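Local coordinates for protein peptidase family U32 (Geobacillus thermoleovorans, PDB 4HE6) that is of unknown function but forms the small C-terminal beta domain of a putative U32 family peptidase, at residues Q48-W54 with V71-K76. Numbering follows the deposited sequence.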
loop_
_atom_site.group_PDB
_atom_site.type_symbol
_atom_site.label_atom_id
_atom_site.label_comp_id
_atom_site.label_asym_id
_atom_site.label_seq_id
_atom_site.Cartn_x
_atom_site.Cartn_y
_atom_site.Cartn_z
ATOM N N GLN A 48 -2.843 6.707 6.768
ATOM C CA GLN A 48 -1.539 6.691 7.434
ATOM C C GLN A 48 -0.521 7.359 6.528
ATOM O O GLN A 48 -0.706 7.518 5.315
ATOM C CB GLN A 48 -1.066 5.280 7.758
ATOM C CG GLN A 48 -0.678 4.475 6.538
ATOM C CD GLN A 48 -0.017 3.186 6.932
ATOM O OE1 GLN A 48 -0.685 2.273 7.396
ATOM N NE2 GLN A 48 1.296 3.115 6.714
ATOM N N VAL A 49 0.627 7.674 7.152
ATOM C CA VAL A 49 1.827 8.055 6.405
ATOM C C VAL A 49 2.584 6.805 6.060
ATOM O O VAL A 49 2.663 5.833 6.822
ATOM C CB VAL A 49 2.712 9.048 7.219
ATOM C CG1 VAL A 49 3.279 8.438 8.496
ATOM C CG2 VAL A 49 3.801 9.599 6.323
ATOM N N ILE A 50 3.185 6.781 4.886
ATOM C CA ILE A 50 4.136 5.753 4.482
ATOM C C ILE A 50 5.492 6.108 5.032
ATOM O O ILE A 50 6.040 7.169 4.717
ATOM C CB ILE A 50 4.228 5.631 2.953
ATOM C CG1 ILE A 50 2.843 5.433 2.269
ATOM C CG2 ILE A 50 5.306 4.606 2.591
ATOM C CD1 ILE A 50 2.428 4.051 2.189
ATOM N N GLU A 51 6.056 5.293 5.916
ATOM C CA GLU A 51 7.284 5.650 6.597
ATOM C C GLU A 51 8.536 5.395 5.793
ATOM O O GLU A 51 9.520 6.116 5.898
ATOM C CB GLU A 51 7.464 4.868 7.895
ATOM C CG GLU A 51 6.717 5.531 9.029
ATOM C CD GLU A 51 7.102 5.008 10.394
ATOM O OE1 GLU A 51 6.418 4.035 10.764
ATOM O OE2 GLU A 51 8.008 5.561 11.072
ATOM N N LYS A 52 8.541 4.306 5.085
ATOM C CA LYS A 52 9.735 3.638 4.540
ATOM C C LYS A 52 9.232 2.471 3.679
ATOM O O LYS A 52 8.271 1.834 4.090
ATOM C CB LYS A 52 10.597 3.082 5.670
ATOM C CG LYS A 52 11.947 2.628 5.178
ATOM C CD LYS A 52 12.957 2.466 6.342
ATOM C CE LYS A 52 12.546 1.343 7.232
ATOM N NZ LYS A 52 13.366 1.281 8.468
ATOM N N ILE A 53 9.851 2.208 2.544
ATOM C CA ILE A 53 9.378 1.154 1.644
ATOM C C ILE A 53 10.567 0.308 1.231
ATOM O O ILE A 53 11.683 0.813 1.008
ATOM C CB ILE A 53 8.759 1.763 0.334
ATOM C CG1 ILE A 53 7.655 2.740 0.634
ATOM C CG2 ILE A 53 8.413 0.682 -0.672
ATOM C CD1 ILE A 53 7.287 3.632 -0.596
ATOM N N TRP A 54 10.361 -0.986 1.066
ATOM C CA TRP A 54 11.406 -1.888 0.592
ATOM C C TRP A 54 10.796 -2.861 -0.410
ATOM O O TRP A 54 9.595 -3.082 -0.472
ATOM C CB TRP A 54 12.140 -2.593 1.695
ATOM C CG TRP A 54 11.359 -3.309 2.742
ATOM C CD1 TRP A 54 11.129 -4.661 2.837
ATOM C CD2 TRP A 54 10.723 -2.724 3.893
ATOM N NE1 TRP A 54 10.392 -4.937 3.938
ATOM C CE2 TRP A 54 10.126 -3.753 4.606
ATOM C CE3 TRP A 54 10.579 -1.410 4.359
ATOM C CZ2 TRP A 54 9.395 -3.574 5.800
ATOM C CZ3 TRP A 54 9.871 -1.215 5.533
ATOM C CH2 TRP A 54 9.301 -2.277 6.227
ATOM N N VAL A 71 6.000 -4.139 -3.340
ATOM C CA VAL A 71 6.762 -3.440 -2.317
ATOM C C VAL A 71 6.168 -3.826 -0.927
ATOM O O VAL A 71 5.063 -4.380 -0.835
ATOM C CB VAL A 71 6.793 -1.929 -2.519
ATOM C CG1 VAL A 71 7.375 -1.617 -3.889
ATOM C CG2 VAL A 71 5.427 -1.309 -2.338
ATOM N N LYS A 72 6.921 -3.511 0.102
ATOM C CA LYS A 72 6.551 -3.788 1.483
ATOM C C LYS A 72 6.755 -2.553 2.340
ATOM O O LYS A 72 7.677 -1.768 2.115
ATOM C CB LYS A 72 7.387 -4.941 2.001
ATOM C CG LYS A 72 7.145 -6.243 1.254
ATOM C CD LYS A 72 7.959 -7.400 1.776
ATOM C CE LYS A 72 7.485 -8.736 1.204
ATOM N NZ LYS A 72 7.663 -9.800 2.242
ATOM N N PHE A 73 5.912 -2.408 3.350
ATOM C CA PHE A 73 6.021 -1.347 4.311
ATOM C C PHE A 73 5.113 -1.643 5.501
ATOM O O PHE A 73 4.156 -2.435 5.392
ATOM C CB PHE A 73 5.716 0.037 3.725
ATOM C CG PHE A 73 4.456 0.173 2.950
ATOM C CD1 PHE A 73 4.373 -0.138 1.604
ATOM C CD2 PHE A 73 3.301 0.643 3.607
ATOM C CE1 PHE A 73 3.203 0.008 0.912
ATOM C CE2 PHE A 73 2.141 0.786 2.894
ATOM C CZ PHE A 73 2.089 0.489 1.539
ATOM N N LYS A 74 5.400 -1.021 6.611
ATOM C CA LYS A 74 4.587 -1.121 7.803
ATOM C C LYS A 74 3.260 -0.402 7.630
ATOM O O LYS A 74 3.229 0.715 7.105
ATOM C CB LYS A 74 5.332 -0.555 9.014
ATOM C CG LYS A 74 4.714 -0.846 10.326
ATOM C CD LYS A 74 5.392 -2.033 11.038
ATOM C CE LYS A 74 5.674 -1.650 12.476
ATOM N NZ LYS A 74 6.292 -0.273 12.561
ATOM N N VAL A 75 2.185 -1.024 8.131
ATOM C CA VAL A 75 0.891 -0.362 8.156
ATOM C C VAL A 75 0.364 -0.310 9.564
ATOM O O VAL A 75 0.685 -1.124 10.448
ATOM C CB VAL A 75 -0.107 -1.023 7.170
ATOM C CG1 VAL A 75 0.415 -0.856 5.705
ATOM C CG2 VAL A 75 -0.371 -2.478 7.509
ATOM N N LYS A 76 -0.543 0.648 9.787
ATOM C CA LYS A 76 -0.997 0.987 11.116
ATOM C C LYS A 76 -2.167 0.200 11.666
ATOM O O LYS A 76 -2.425 0.238 12.877
ATOM C CB LYS A 76 -1.332 2.515 11.121
ATOM C CG LYS A 76 -0.075 3.344 11.111
ATOM C CD LYS A 76 0.886 3.121 12.237
ATOM C CE LYS A 76 0.331 3.243 13.638
ATOM N NZ LYS A 76 1.270 2.911 14.758
HETATM O O HOH W 1 5.130 2.706 6.803
HETATM O O HOH W 2 7.442 1.122 6.657
#
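Trp-54 and Lys-72 form an antiparallel hydrogen-bonded pair: Trp-54 N meets Lys-72 O at 3.0 Å, and Lys-72 N bonds Trp-54 O. With CG between the backbone N and the carbonyl carbon (chi1 51°), the indole lies over strand 70-74, one face taking CH-pi contacts from Lys-72 CB (five-membered ring) and Phe-73 CA (six-membered ring); broad ring and aliphatic stem suit this partly exposed face. On the sheet's opposite face, that of Ile-53, Val-71 and Phe-73, packing is tight: Ile-50 CD1 sits over the Phe-73 ring, 3.4 Å from CE2, and branched Ile-53 CG2 fits against Val-71 CB. In this all-antiparallel domain strand 53-55 pairs with 70-74, whereas 46-49 pairs with 35-39 at the sheet's other end; the backbone between stands off from 70-74. Two waters bridge there, Glu-51 N to Lys-74 O and Lys-52 O to Lys-74 N. The buried Gln-48 amide rejoins the chains: NE2 gives a nearly straight bond (166°) to a lone pair of Lys-74 O and a more bent one, from above the carbonyl plane, to Val-49 O, while OE1 accepts Lys-76 N at 2.9 Å. A leucine replacing Gln-48 would probably leave Lys-76 N and Val-49 O without these mates. On the solvent side, oppositely charged Glu-51 and Lys-74 form no salt bridge.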